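PDB 3HUL: homoserine kinase from Listeria monocytogenes, which probably phosphorylates the side-chain hydroxyl of L-homoserine at the expense of ATP, a step on the way from aspartate to threonine. Local coordinates for the interface of chains A and B. Coordinates in Å, arbitrary orientation; residue numbers count along the deposited sequence, not the author numbering. Chains: chain A/B, Homoserine kinase.

Contact 1: the interface of chains A and B. Residues chain A 192-193, 196-197; chain B 137, 148, 150, 199.
B:His150 reaches across to the end of a helix in chain A and donates a hydrogen bond from its ring NE2 to the backbone carbonyl O of A:Ala196, 2.8 Å away. The bond is nearly straight, 166° at the hydrogen; the acceptor lies close to the imidazole plane, while the nitrogen is tilted 26° from the plane of the carbonyl. Next to this polar link, the methyl of A:Ala196 faces both valines of a hairpin in chain B, with its CB 3.9 Å from CB of B:Val148 and about as far from CB of B:Val137. B:Val137 turns CG1 away from its own backbone N (chi1 177°), which lays that methyl against the backbone of A:Asn192, 3.6 Å from its carbonyl O. B:Val148 divides its branches: CG1 rests by the A:Ala196 carbonyl, and CG2 meets CB of A:Ala197 at 4.0 Å. Behind the first shell, the methyl CD2 of B:Leu199 lies over the centre of the B:His150 imidazole, 3.3 Å above the ring plane, and probably helps hold the ring with NE2 aimed at the carbonyl. The patch is part of a two-fold interface between two copies of the kinase, possibly a biological dimer. In the fold, the C-terminal part of helix 181-198 of chain A packs on strands 135-141 and 144-150 of chain B, and B:Leu199 comes from the end of chain B's own copy of that helix, 181-199.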
# COMPACT_ATOMS: atom_id res chain seq x y z
N ASN A 192 10.16 10.08 -8.56
CA ASN A 192 10.24 9.06 -7.49
C ASN A 192 9.53 9.55 -6.23
O ASN A 192 8.70 8.85 -5.67
CB ASN A 192 11.68 8.76 -7.11
CG ASN A 192 12.47 8.13 -8.22
OD1 ASN A 192 11.92 7.72 -9.26
ND2 ASN A 192 13.78 7.99 -8.00
N VAL A 193 9.86 10.77 -5.80
CA VAL A 193 9.24 11.36 -4.62
C VAL A 193 7.73 11.56 -4.80
O VAL A 193 6.93 11.24 -3.91
CB VAL A 193 9.96 12.68 -4.20
CG1 VAL A 193 9.18 13.39 -3.07
CG2 VAL A 193 11.37 12.37 -3.72
N ALA A 196 6.15 8.15 -4.43
CA ALA A 196 6.17 7.76 -3.03
C ALA A 196 5.17 8.58 -2.17
O ALA A 196 4.54 8.04 -1.26
CB ALA A 196 7.56 7.89 -2.48
N ALA A 197 5.02 9.86 -2.47
CA ALA A 197 4.15 10.73 -1.67
C ALA A 197 2.69 10.41 -1.89
O ALA A 197 1.88 10.48 -0.94
CB ALA A 197 4.45 12.25 -1.95
N VAL B 137 12.68 7.48 0.09
CA VAL B 137 12.75 7.95 -1.29
C VAL B 137 13.01 9.47 -1.26
O VAL B 137 12.18 10.23 -0.77
CB VAL B 137 11.45 7.59 -2.09
CG1 VAL B 137 11.48 8.14 -3.51
CG2 VAL B 137 11.26 6.09 -2.14
N VAL B 148 10.34 10.91 1.32
CA VAL B 148 9.23 10.20 1.87
C VAL B 148 9.77 8.89 2.41
O VAL B 148 10.58 8.23 1.76
CB VAL B 148 8.14 9.94 0.79
CG1 VAL B 148 6.92 9.30 1.42
CG2 VAL B 148 7.76 11.25 0.10
N HIS B 150 8.97 5.02 3.79
CA HIS B 150 8.01 3.95 3.61
C HIS B 150 8.55 2.74 4.32
O HIS B 150 9.71 2.73 4.67
CB HIS B 150 7.78 3.64 2.12
CG HIS B 150 6.71 4.49 1.48
ND1 HIS B 150 5.37 4.38 1.80
CD2 HIS B 150 6.79 5.44 0.51
CE1 HIS B 150 4.67 5.24 1.07
NE2 HIS B 150 5.51 5.89 0.27
N LEU B 199 6.07 -0.63 -3.57
CA LEU B 199 4.90 -0.15 -2.82
C LEU B 199 3.65 -1.00 -3.00
O LEU B 199 2.72 -0.87 -2.20
CB LEU B 199 4.63 1.30 -3.17
CG LEU B 199 5.65 2.28 -2.56
CD1 LEU B 199 5.74 3.58 -3.36
CD2 LEU B 199 5.30 2.54 -1.10

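Contact 2: the interface of chains A and B. Residues chain A 188, 191-192, 195; chain B 188, 191-192, 195.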
# COMPACT_ATOMS: atom_id res chain seq x y z
N SER A 188 14.54 12.49 -12.25
CA SER A 188 14.09 11.18 -11.86
C SER A 188 13.68 11.19 -10.39
O SER A 188 12.61 10.71 -10.03
CB SER A 188 15.19 10.14 -12.12
OG SER A 188 14.71 8.86 -11.78
N ALA A 191 10.18 12.64 -9.70
CA ALA A 191 9.08 11.74 -10.03
C ALA A 191 9.01 10.61 -8.96
O ALA A 191 7.93 10.26 -8.51
CB ALA A 191 9.27 11.17 -11.42
N ASN A 192 10.16 10.08 -8.56
CA ASN A 192 10.24 9.06 -7.49
C ASN A 192 9.53 9.55 -6.23
O ASN A 192 8.70 8.85 -5.67
CB ASN A 192 11.68 8.76 -7.11
CG ASN A 192 12.47 8.13 -8.22
OD1 ASN A 192 11.92 7.72 -9.26
ND2 ASN A 192 13.78 7.99 -8.00
N ILE A 195 5.70 9.85 -6.74
CA ILE A 195 5.08 8.53 -6.61
C ILE A 195 5.03 8.07 -5.14
O ILE A 195 3.99 7.66 -4.64
CB ILE A 195 5.82 7.46 -7.48
CG1 ILE A 195 5.65 7.75 -8.98
CG2 ILE A 195 5.35 6.08 -7.15
CD1 ILE A 195 6.79 7.16 -9.85
N SER B 188 14.74 7.03 -15.64
CA SER B 188 13.80 7.55 -14.66
C SER B 188 12.56 6.65 -14.54
O SER B 188 12.12 6.30 -13.45
CB SER B 188 13.38 8.96 -15.04
OG SER B 188 12.59 9.54 -14.02
N ALA B 191 13.20 3.43 -12.54
CA ALA B 191 13.18 3.78 -11.12
C ALA B 191 11.73 3.95 -10.65
O ALA B 191 11.35 3.46 -9.58
CB ALA B 191 13.96 5.11 -10.86
N ASN B 192 10.94 4.66 -11.48
CA ASN B 192 9.51 4.92 -11.19
C ASN B 192 8.77 3.61 -10.97
O ASN B 192 8.04 3.46 -9.99
CB ASN B 192 8.85 5.65 -12.37
CG ASN B 192 9.27 7.12 -12.50
OD1 ASN B 192 8.88 7.79 -13.46
ND2 ASN B 192 10.03 7.61 -11.57
N ILE B 195 9.84 1.69 -7.85
CA ILE B 195 9.25 2.24 -6.65
C ILE B 195 7.78 1.85 -6.55
O ILE B 195 7.35 1.42 -5.50
CB ILE B 195 9.48 3.74 -6.59
CG1 ILE B 195 10.98 3.98 -6.37
CG2 ILE B 195 8.65 4.38 -5.50
CD1 ILE B 195 11.44 5.38 -6.70
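A:Asn192 and B:Asn192 meet near the two-fold axis with their side chains crossing at about a right angle and their amide planes 85° apart. The amide nitrogen ND2 of B:Asn192 comes within 3.0 Å of the amide oxygen OD1 of A:Asn192, but the angle at the hydrogen is 123°, so this is a weak, bent hydrogen bond. As modelled, the amides of the two copies are turned about half a circle apart in chi2, so that an oxygen would face a nitrogen across the axis. Isoleucines flank the pair, each lying crosswise to the asparagine of the other chain with its CD1 over a face of the amide. CD1 of B:Ile195 presses on the amide carbon CG of A:Asn192 at 3.3 Å, and CD1 of A:Ile195 touches CB of B:Asn192 at 3.6 Å. The isoleucines also approach each other through their CG2 branches, 4.1 Å apart. From the same side of each amide, but further towards its end, comes an alanine methyl: CB of A:Ala191 lies 3.6 Å from ND2 of B:Asn192, and CB of B:Ala191 is near OD1 of A:Asn192. Further along, the hydroxyl OG of A:Ser188 makes a weak hydrogen bond to OG of B:Ser188, 3.2 Å away. All of this lies on one face of helix 181-198 of chain A, packed against the matching helix 181-199 of chain B.

Contact 3: the interface of chains A and B. Residues chain A 189-190, 193; chain B 137-140, 146.
A:Ser189 holds OG between its backbone N and carbonyl carbon (chi1 68°), and this brings the hydroxyl over B:Ala139, on strand 135-141 of this GHMP-family kinase. In A:Val193, on the next turn of the helix, CG1 is anti to the backbone N (chi1 172°), which leaves CG2 beside that N and turned to the same strand. The methyl CB of B:Ala139 is received by side chains from both turns. OG of A:Ser189 is 3.3 Å from CB of B:Ala139. CD1 of A:Ile190 touches that B:Ala139 CB at 3.5 Å, and CG2 of A:Val193 stands slightly further off. The isoleucine makes its contact with the very end of its chain, while the valine uses one branch. CG2 of A:Val193 also lies over the peptide that follows B:Gly138, 3.6 Å from the carbonyl carbon C of B:Gly138. This peptide thus meets the methyl between B:Val137 and B:Ala139, whose side chains point at the helix. CB of A:Ser189 also approaches the carbonyl O of B:Gly138, at 3.5 Å. A water bridges the two chains here. Water 1 has its O 2.7 Å from OG of A:Ser189 and 2.9 Å from the backbone N of B:Lys140, whose N-H points almost straight at it (175°). The serine hydroxyl is thereby tied to the backbone of strand 135-141. B:Phe146, on the neighbouring strand 144-150, borders the patch through its backbone carbonyl, near A:Val193.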
# COMPACT_ATOMS: atom_id res chain seq x y z
N SER A 189 14.51 11.80 -9.55
CA SER A 189 14.30 11.77 -8.11
C SER A 189 13.01 12.49 -7.74
O SER A 189 12.33 12.09 -6.81
CB SER A 189 15.51 12.34 -7.35
OG SER A 189 15.63 13.73 -7.59
N ILE A 190 12.64 13.50 -8.51
CA ILE A 190 11.38 14.23 -8.28
C ILE A 190 10.12 13.40 -8.60
O ILE A 190 9.11 13.46 -7.89
CB ILE A 190 11.38 15.57 -9.07
CG1 ILE A 190 12.54 16.47 -8.59
CG2 ILE A 190 10.01 16.29 -8.99
CD1 ILE A 190 12.57 16.76 -7.08
N VAL A 193 9.86 10.77 -5.80
CA VAL A 193 9.24 11.36 -4.62
C VAL A 193 7.73 11.56 -4.80
O VAL A 193 6.93 11.24 -3.91
CB VAL A 193 9.96 12.68 -4.20
CG1 VAL A 193 9.18 13.39 -3.07
CG2 VAL A 193 11.37 12.37 -3.72
N VAL B 137 12.68 7.48 0.09
CA VAL B 137 12.75 7.95 -1.29
C VAL B 137 13.01 9.47 -1.26
O VAL B 137 12.18 10.23 -0.77
CB VAL B 137 11.45 7.59 -2.09
CG1 VAL B 137 11.48 8.14 -3.51
CG2 VAL B 137 11.26 6.09 -2.14
N GLY B 138 14.15 9.90 -1.80
CA GLY B 138 14.54 11.30 -1.69
C GLY B 138 14.84 12.04 -2.98
O GLY B 138 14.94 11.44 -4.05
N ALA B 139 14.96 13.36 -2.86
CA ALA B 139 15.33 14.26 -3.94
C ALA B 139 15.94 15.53 -3.33
O ALA B 139 15.54 15.98 -2.23
CB ALA B 139 14.12 14.62 -4.76
N LYS B 140 16.92 16.10 -4.03
CA LYS B 140 17.46 17.42 -3.65
C LYS B 140 17.15 18.40 -4.76
O LYS B 140 17.64 18.26 -5.88
CB LYS B 140 18.98 17.38 -3.37
CG LYS B 140 19.60 18.76 -2.98
CD LYS B 140 20.96 18.65 -2.25
CE LYS B 140 20.84 17.96 -0.87
NZ LYS B 140 21.99 18.21 0.08
N PHE B 146 13.52 16.83 -0.30
CA PHE B 146 12.19 16.29 -0.17
C PHE B 146 12.41 14.78 -0.11
O PHE B 146 13.18 14.21 -0.89
CB PHE B 146 11.30 16.69 -1.36
CG PHE B 146 11.13 18.19 -1.53
CD1 PHE B 146 10.12 18.87 -0.85
CD2 PHE B 146 11.98 18.92 -2.36
CE1 PHE B 146 9.95 20.26 -1.00
CE2 PHE B 146 11.83 20.32 -2.50
CZ PHE B 146 10.80 20.98 -1.83
O HOH W 1 17.86 14.66 -6.30

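Helix 181-198 of chain A runs through all three contacts. Centres of the C-alpha atoms lie about 8 Å apart between contacts 1 and 2, about 8 Å between contacts 1 and 3, and about 9 Å between contacts 2 and 3. Contact 1 shares A:Asn192 with contact 2, and A:Val193 and B:Val137 with contact 3. One helix face thus meets its symmetry mate in contact 2, while another lies along the strands of chain B in contacts 1 and 3. Because the interface is two-fold, the helix of chain B does the same on chain A, consistent with a dimer inside the deposited four-chain assembly.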